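Local coordinates for uncharacterized protein, DUF633, LMOf2365_1472 (Listeria monocytogenes str. 4b F2365, PDB 3GNL), which is uncharacterised but probably acts as a tRNA methyltransferase that modifies N1 of an adenine, at residues E23-I28 / A33-F38; A45-A50 / D89-I94. All blocks are in the same frame, centred on the assembly; numbering follows the deposited sequence.

Contact 1 of 2, residues E23-I28 / A33-F38; sequences ERIADI and AYLPCF
Asp27 and Ile25 of strand 23-28 meet Pro36 and Leu35 in the first turn of helix 34-41, the strand-to-helix packing that opens a beta-alpha-beta unit of this Rossmann-like methyltransferase fold. The two segments run nearly antiparallel, with 163° between their axes and a closest approach of 9.1 Å. The tight part lies at Asp27. Its CG is anti to the backbone N (chi1 -172°), which carries the carboxylate across the Pro36 ring at about a right angle; OD2 rests 3.3 Å from Pro36 CD, while CB packs on CG of the same ring. That oxygen is also hydrogen-bonded to Ser30 OG in the intervening loop, so it is held from the loop side while lying against CD and CG of the Pro36 ring. Toward Ile25 the packing is looser: a single methyl, CD1, reaches CD2 of Leu35 at 4.2 Å. The helix face turned from the strand carries Tyr34, which is partly exposed and lies against Gln64 of helix 55-67. Ile25 and Pro36 both also touch Ala48, joining the helix to the neighbouring strand 45-52. Leu35 spans both parts of the contact, its CD2 lying 4.1 Å from Asp27 OD2.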
ATOM      1  N   GLU A  23       9.380 -11.389 -13.136  1.00 29.89           N
ATOM      2  CA  GLU A  23       8.222 -10.637 -13.658  1.00 28.07           C
ATOM      3  C   GLU A  23       8.577  -9.340 -14.406  1.00 26.17           C
ATOM      4  O   GLU A  23       9.656  -8.788 -14.200  1.00 26.58           O
ATOM      5  CB  GLU A  23       7.302 -10.278 -12.436  1.00 29.04           C
ATOM      6  CG  GLU A  23       7.468 -11.339 -11.287  1.00 28.91           C
ATOM      7  CD  GLU A  23       6.585 -11.107 -10.073  1.00 30.52           C
ATOM      8  OE1 GLU A  23       6.018 -10.007  -9.959  1.00 30.59           O
ATOM      9  OE2 GLU A  23       6.521 -12.028  -9.222  1.00 32.48           O
ATOM     10  N   ARG A  24       7.674  -8.871 -15.263  1.00 24.74           N
ATOM     11  CA  ARG A  24       7.745  -7.525 -15.838  1.00 23.42           C
ATOM     12  C   ARG A  24       6.968  -6.588 -14.898  1.00 24.15           C
ATOM     13  O   ARG A  24       5.741  -6.753 -14.690  1.00 24.08           O
ATOM     14  CB  ARG A  24       7.212  -7.458 -17.278  1.00 27.13           C
ATOM     15  CG  ARG A  24       8.012  -8.379 -18.200  1.00 26.43           C
ATOM     16  CD  ARG A  24       7.389  -8.431 -19.594  1.00 28.99           C
ATOM     17  NE  ARG A  24       7.424  -7.151 -20.294  1.00 30.35           N
ATOM     18  CZ  ARG A  24       8.497  -6.613 -20.882  1.00 31.78           C
ATOM     19  NH1 ARG A  24       9.691  -7.235 -20.857  1.00 33.18           N
ATOM     20  NH2 ARG A  24       8.371  -5.431 -21.464  1.00 31.67           N
ATOM     21  N   ILE A  25       7.695  -5.672 -14.281  1.00 21.40           N
ATOM     22  CA  ILE A  25       7.069  -4.830 -13.218  1.00 22.83           C
ATOM     23  C   ILE A  25       6.979  -3.363 -13.594  1.00 24.18           C
ATOM     24  O   ILE A  25       7.738  -2.864 -14.427  1.00 23.23           O
ATOM     25  CB  ILE A  25       7.795  -4.970 -11.893  1.00 22.48           C
ATOM     26  CG1 ILE A  25       9.148  -4.219 -11.922  1.00 22.44           C
ATOM     27  CG2 ILE A  25       7.975  -6.482 -11.481  1.00 22.10           C
ATOM     28  CD1 ILE A  25       9.897  -4.203 -10.578  1.00 22.06           C
ATOM     29  N   ALA A  26       6.046  -2.650 -12.981  1.00 22.16           N
ATOM     30  CA  ALA A  26       6.036  -1.194 -13.030  1.00 22.62           C
ATOM     31  C   ALA A  26       5.946  -0.631 -11.623  1.00 22.34           C
ATOM     32  O   ALA A  26       5.010  -0.963 -10.890  1.00 22.58           O
ATOM     33  CB  ALA A  26       4.912  -0.652 -13.901  1.00 23.65           C
ATOM     34  N   ASP A  27       6.925   0.200 -11.266  1.00 20.14           N
ATOM     35  CA  ASP A  27       7.007   0.841  -9.971  1.00 19.87           C
ATOM     36  C   ASP A  27       6.597   2.311 -10.115  1.00 20.08           C
ATOM     37  O   ASP A  27       7.377   3.141 -10.603  1.00 20.69           O
ATOM     38  CB  ASP A  27       8.447   0.715  -9.426  1.00 20.74           C
ATOM     39  CG  ASP A  27       8.582   1.186  -7.995  1.00 20.27           C
ATOM     40  OD1 ASP A  27       7.531   1.387  -7.352  1.00 23.86           O
ATOM     41  OD2 ASP A  27       9.719   1.342  -7.508  1.00 21.38           O
ATOM     42  N   ILE A  28       5.404   2.613  -9.626  1.00 18.38           N
ATOM     43  CA  ILE A  28       4.796   3.925  -9.797  1.00 18.97           C
ATOM     44  C   ILE A  28       5.240   4.877  -8.710  1.00 19.06           C
ATOM     45  O   ILE A  28       5.042   4.584  -7.517  1.00 20.34           O
ATOM     46  CB  ILE A  28       3.301   3.776  -9.766  1.00 20.94           C
ATOM     47  CG1 ILE A  28       2.888   2.663 -10.730  1.00 19.99           C
ATOM     48  CG2 ILE A  28       2.644   5.133 -10.048  1.00 21.35           C
ATOM     49  CD1 ILE A  28       3.214   2.952 -12.290  1.00 20.48           C
ATOM     50  N   ALA A  33      14.230   4.514  -8.153  1.00 18.54           N
ATOM     51  CA  ALA A  33      14.345   3.247  -8.868  1.00 20.22           C
ATOM     52  C   ALA A  33      15.149   2.231  -8.045  1.00 20.63           C
ATOM     53  O   ALA A  33      15.650   1.271  -8.656  1.00 17.94           O
ATOM     54  CB  ALA A  33      14.986   3.470 -10.249  1.00 20.95           C
ATOM     55  N   TYR A  34      15.285   2.418  -6.732  1.00 19.84           N
ATOM     56  CA  TYR A  34      16.050   1.460  -5.921  1.00 19.54           C
ATOM     57  C   TYR A  34      15.432   0.070  -6.039  1.00 19.37           C
ATOM     58  O   TYR A  34      16.166  -0.939  -6.251  1.00 19.18           O
ATOM     59  CB  TYR A  34      16.061   1.824  -4.430  1.00 20.76           C
ATOM     60  CG  TYR A  34      16.813   3.058  -4.034  1.00 24.33           C
ATOM     61  CD1 TYR A  34      18.022   3.382  -4.630  1.00 25.42           C
ATOM     62  CD2 TYR A  34      16.314   3.885  -3.038  1.00 26.19           C
ATOM     63  CE1 TYR A  34      18.734   4.529  -4.234  1.00 27.10           C
ATOM     64  CE2 TYR A  34      17.006   5.049  -2.650  1.00 26.31           C
ATOM     65  CZ  TYR A  34      18.209   5.343  -3.276  1.00 27.21           C
ATOM     66  OH  TYR A  34      18.894   6.469  -2.901  1.00 29.32           O
ATOM     67  N   LEU A  35      14.113  -0.002  -5.875  1.00 19.30           N
ATOM     68  CA  LEU A  35      13.434  -1.299  -5.929  1.00 19.52           C
ATOM     69  C   LEU A  35      13.544  -1.988  -7.298  1.00 19.15           C
ATOM     70  O   LEU A  35      13.923  -3.166  -7.349  1.00 18.29           O
ATOM     71  CB  LEU A  35      12.004  -1.172  -5.370  1.00 20.43           C
ATOM     72  CG  LEU A  35      11.128  -2.420  -5.446  1.00 21.11           C
ATOM     73  CD1 LEU A  35      10.079  -2.417  -4.314  1.00 23.41           C
ATOM     74  CD2 LEU A  35      10.477  -2.638  -6.771  1.00 23.39           C
ATOM     75  N   PRO A  36      13.290  -1.282  -8.410  1.00 18.66           N
ATOM     76  CA  PRO A  36      13.494  -1.875  -9.742  1.00 19.42           C
ATOM     77  C   PRO A  36      14.902  -2.347  -9.933  1.00 19.75           C
ATOM     78  O   PRO A  36      15.115  -3.444 -10.476  1.00 20.21           O
ATOM     79  CB  PRO A  36      13.187  -0.723 -10.677  1.00 19.93           C
ATOM     80  CG  PRO A  36      12.179   0.119  -9.921  1.00 21.59           C
ATOM     81  CD  PRO A  36      12.602   0.019  -8.478  1.00 18.09           C
ATOM     82  N   CYS A  37      15.890  -1.585  -9.481  1.00 18.84           N
ATOM     83  CA  CYS A  37      17.284  -2.025  -9.666  1.00 20.96           C
ATOM     84  C   CYS A  37      17.534  -3.286  -8.863  1.00 21.56           C
ATOM     85  O   CYS A  37      18.151  -4.213  -9.378  1.00 21.74           O
ATOM     86  CB  CYS A  37      18.281  -0.935  -9.293  1.00 21.30           C
ATOM     87  SG  CYS A  37      18.327   0.500 -10.495  1.00 23.09           S
ATOM     88  N   PHE A  38      17.063  -3.309  -7.624  1.00 21.66           N
ATOM     89  CA  PHE A  38      17.275  -4.470  -6.733  1.00 21.12           C
ATOM     90  C   PHE A  38      16.620  -5.718  -7.346  1.00 23.57           C
ATOM     91  O   PHE A  38      17.239  -6.793  -7.335  1.00 25.43           O
ATOM     92  CB  PHE A  38      16.661  -4.162  -5.390  1.00 23.69           C
ATOM     93  CG  PHE A  38      16.573  -5.337  -4.451  1.00 25.58           C
ATOM     94  CD1 PHE A  38      17.642  -5.629  -3.618  1.00 27.45           C
ATOM     95  CD2 PHE A  38      15.400  -6.060  -4.340  1.00 25.65           C
ATOM     96  CE1 PHE A  38      17.565  -6.697  -2.684  1.00 28.76           C
ATOM     97  CE2 PHE A  38      15.302  -7.110  -3.399  1.00 26.64           C
ATOM     98  CZ  PHE A  38      16.389  -7.414  -2.580  1.00 28.21           C
TER

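Contact 2 of 2, residues A45-A50 / D89-I94; sequences ASFAIA and DAIDTI
Ile49 and Ile91 bring their CD1 methyls alongside each other through similar first torsions and different second ones. In both, CG1 stands beside the backbone N (chi1 -62° and -64°), but Ile49 then extends its chain, whereas Ile91 bends (chi2 -56°), which swings CD1 toward the Phe47 ring while keeping it beside Ile49. The two CD1 atoms meet at 3.7 Å. Phe47, two residues before Ile49 and on the same face of the strand, completes the apolar group: its CE2 lies 4.1 Å from Ile91 CD1, and the methyl sits at the ring edge, close to the ring plane, rather than over a face.

Asp89 approaches Ile49 at about a right angle. Its OD2 is 3.5 Å from Ile49 CD1, and its CB and CG lie against the same methyl, at 4.0 and 3.8 Å. One methyl therefore touches both the Ile91 side chain and the length of the aspartate. The polar end of Asp89 has its partners elsewhere: OD2 forms a salt bridge with Arg77 of strand 74-78 and accepts a hydrogen bond from Glu86 N.

In the fold, this is packing over one face of the parallel part of the mixed sheet. Strand 23-28 lies between strands 45-52 and 93-99, and the contact passes over it by way of the loop that leads into strand 93-99. Arg24 of the intervening strand touches Phe47, and its NE is hydrogen-bonded to Asp89 O. The contact is apolar except for the Asp89 carboxylate, which itself lies against the Ile49 methyl; its pairing with Arg77 would be expected to favour the ionised form there.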
ATOM      1  N   ALA A  45      12.980  -9.751 -11.106  1.00 26.52           N
ATOM      2  CA  ALA A  45      12.255  -9.090 -12.211  1.00 25.39           C
ATOM      3  C   ALA A  45      13.100  -9.094 -13.504  1.00 26.55           C
ATOM      4  O   ALA A  45      14.307  -8.960 -13.433  1.00 27.66           O
ATOM      5  CB  ALA A  45      11.908  -7.628 -11.859  1.00 26.36           C
ATOM      6  N   SER A  46      12.446  -9.228 -14.645  1.00 26.75           N
ATOM      7  CA  SER A  46      13.157  -9.276 -15.937  1.00 26.88           C
ATOM      8  C   SER A  46      13.164  -7.939 -16.657  1.00 27.99           C
ATOM      9  O   SER A  46      13.985  -7.720 -17.563  1.00 27.77           O
ATOM     10  CB  SER A  46      12.569 -10.372 -16.818  1.00 28.41           C
ATOM     11  OG  SER A  46      11.188 -10.144 -17.052  1.00 28.72           O
ATOM     12  N   PHE A  47      12.264  -7.033 -16.253  1.00 25.95           N
ATOM     13  CA  PHE A  47      12.081  -5.747 -16.884  1.00 24.26           C
ATOM     14  C   PHE A  47      11.337  -4.897 -15.857  1.00 24.62           C
ATOM     15  O   PHE A  47      10.504  -5.442 -15.121  1.00 24.69           O
ATOM     16  CB  PHE A  47      11.271  -5.880 -18.170  1.00 27.02           C
ATOM     17  CG  PHE A  47      10.846  -4.570 -18.741  1.00 28.07           C
ATOM     18  CD1 PHE A  47      11.750  -3.761 -19.423  1.00 29.73           C
ATOM     19  CD2 PHE A  47       9.528  -4.116 -18.584  1.00 29.54           C
ATOM     20  CE1 PHE A  47      11.332  -2.514 -19.944  1.00 28.54           C
ATOM     21  CE2 PHE A  47       9.122  -2.892 -19.094  1.00 29.71           C
ATOM     22  CZ  PHE A  47      10.010  -2.085 -19.784  1.00 29.90           C
ATOM     23  N   ALA A  48      11.643  -3.599 -15.794  1.00 22.77           N
ATOM     24  CA  ALA A  48      10.875  -2.662 -14.974  1.00 21.89           C
ATOM     25  C   ALA A  48      10.645  -1.343 -15.673  1.00 23.02           C
ATOM     26  O   ALA A  48      11.533  -0.839 -16.365  1.00 23.50           O
ATOM     27  CB  ALA A  48      11.573  -2.403 -13.675  1.00 20.28           C
ATOM     28  N   ILE A  49       9.478  -0.758 -15.448  1.00 21.93           N
ATOM     29  CA  ILE A  49       9.220   0.672 -15.674  1.00 22.81           C
ATOM     30  C   ILE A  49       9.337   1.354 -14.311  1.00 21.77           C
ATOM     31  O   ILE A  49       8.723   0.888 -13.337  1.00 22.52           O
ATOM     32  CB  ILE A  49       7.799   0.903 -16.209  1.00 24.39           C
ATOM     33  CG1 ILE A  49       7.618   0.200 -17.581  1.00 25.90           C
ATOM     34  CG2 ILE A  49       7.476   2.390 -16.286  1.00 25.30           C
ATOM     35  CD1 ILE A  49       6.130   0.083 -18.030  1.00 27.29           C
ATOM     36  N   ALA A  50      10.138   2.404 -14.229  1.00 21.45           N
ATOM     37  CA  ALA A  50      10.135   3.262 -13.049  1.00 20.41           C
ATOM     38  C   ALA A  50       9.423   4.559 -13.398  1.00 23.09           C
ATOM     39  O   ALA A  50       9.946   5.373 -14.171  1.00 22.97           O
ATOM     40  CB  ALA A  50      11.545   3.499 -12.571  1.00 21.40           C
ATOM     41  N   ASP A  89       3.734  -2.997 -23.158  1.00 37.39           N
ATOM     42  CA  ASP A  89       4.714  -3.300 -22.114  1.00 33.95           C
ATOM     43  C   ASP A  89       4.498  -4.651 -21.445  1.00 30.33           C
ATOM     44  O   ASP A  89       5.417  -5.178 -20.865  1.00 29.71           O
ATOM     45  CB  ASP A  89       4.777  -2.201 -21.052  1.00 34.12           C
ATOM     46  CG  ASP A  89       5.346  -0.933 -21.575  1.00 34.76           C
ATOM     47  OD1 ASP A  89       6.366  -1.017 -22.294  1.00 35.91           O
ATOM     48  OD2 ASP A  89       4.782   0.151 -21.302  1.00 34.56           O
ATOM     49  N   ALA A  90       3.290  -5.220 -21.554  1.00 30.87           N
ATOM     50  CA  ALA A  90       3.015  -6.535 -20.985  1.00 30.21           C
ATOM     51  C   ALA A  90       3.469  -6.643 -19.516  1.00 28.23           C
ATOM     52  O   ALA A  90       4.208  -7.544 -19.127  1.00 29.18           O
ATOM     53  CB  ALA A  90       3.652  -7.635 -21.833  1.00 31.54           C
ATOM     54  N   ILE A  91       3.014  -5.696 -18.700  1.00 28.44           N
ATOM     55  CA  ILE A  91       3.377  -5.671 -17.277  1.00 27.26           C
ATOM     56  C   ILE A  91       2.600  -6.719 -16.467  1.00 23.40           C
ATOM     57  O   ILE A  91       1.380  -6.839 -16.639  1.00 27.74           O
ATOM     58  CB  ILE A  91       3.085  -4.272 -16.742  1.00 27.48           C
ATOM     59  CG1 ILE A  91       3.970  -3.221 -17.426  1.00 28.55           C
ATOM     60  CG2 ILE A  91       3.178  -4.234 -15.192  1.00 27.89           C
ATOM     61  CD1 ILE A  91       5.466  -3.444 -17.359  1.00 28.25           C
ATOM     62  N   ASP A  92       3.305  -7.485 -15.638  1.00 24.96           N
ATOM     63  CA  ASP A  92       2.728  -8.548 -14.816  1.00 23.83           C
ATOM     64  C   ASP A  92       2.352  -8.032 -13.421  1.00 26.39           C
ATOM     65  O   ASP A  92       1.305  -8.428 -12.861  1.00 25.59           O
ATOM     66  CB  ASP A  92       3.696  -9.722 -14.640  1.00 26.63           C
ATOM     67  CG  ASP A  92       4.110 -10.331 -15.973  1.00 27.72           C
ATOM     68  OD1 ASP A  92       3.184 -10.792 -16.668  1.00 29.96           O
ATOM     69  OD2 ASP A  92       5.320 -10.311 -16.298  1.00 29.82           O
ATOM     70  N   THR A  93       3.202  -7.155 -12.894  1.00 24.41           N
ATOM     71  CA  THR A  93       3.106  -6.697 -11.505  1.00 23.07           C
ATOM     72  C   THR A  93       3.217  -5.179 -11.441  1.00 23.75           C
ATOM     73  O   THR A  93       4.126  -4.614 -12.029  1.00 22.62           O
ATOM     74  CB  THR A  93       4.186  -7.354 -10.697  1.00 24.24           C
ATOM     75  OG1 THR A  93       3.982  -8.764 -10.761  1.00 24.95           O
ATOM     76  CG2 THR A  93       4.086  -6.923  -9.225  1.00 21.90           C
ATOM     77  N   ILE A  94       2.346  -4.506 -10.673  1.00 22.32           N
ATOM     78  CA  ILE A  94       2.501  -3.074 -10.442  1.00 21.60           C
ATOM     79  C   ILE A  94       2.726  -2.839  -8.954  1.00 21.61           C
ATOM     80  O   ILE A  94       2.002  -3.446  -8.128  1.00 21.31           O
ATOM     81  CB  ILE A  94       1.268  -2.259 -10.868  1.00 22.12           C
ATOM     82  CG1 ILE A  94       0.926  -2.454 -12.365  1.00 24.89           C
ATOM     83  CG2 ILE A  94       1.461  -0.758 -10.543  1.00 23.85           C
ATOM     84  CD1 ILE A  94      -0.333  -1.742 -12.779  1.00 25.59           C
TER

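Overall arrangement
From the N terminus, the chain enters the sheet on strand 23-28, and contact 1 closes the short loop of four residues before helix 34-41. The helix leads through a short connection into strand 45-52, where contact 2 opens. Its much longer loop of 38 residues includes helix 55-67 and strand 74-78 before returning at 89-94. The two closures are therefore in series, neither nesting nor crossing, yet their centres lie only 7 Å apart. Strand 23-28 joins them: Arg24 O lies 2.7 Å from Asp92 N, a probable hydrogen bond. Together they tie the first beta-alpha-beta unit to strand 93-99 across adjacent strands of one sheet.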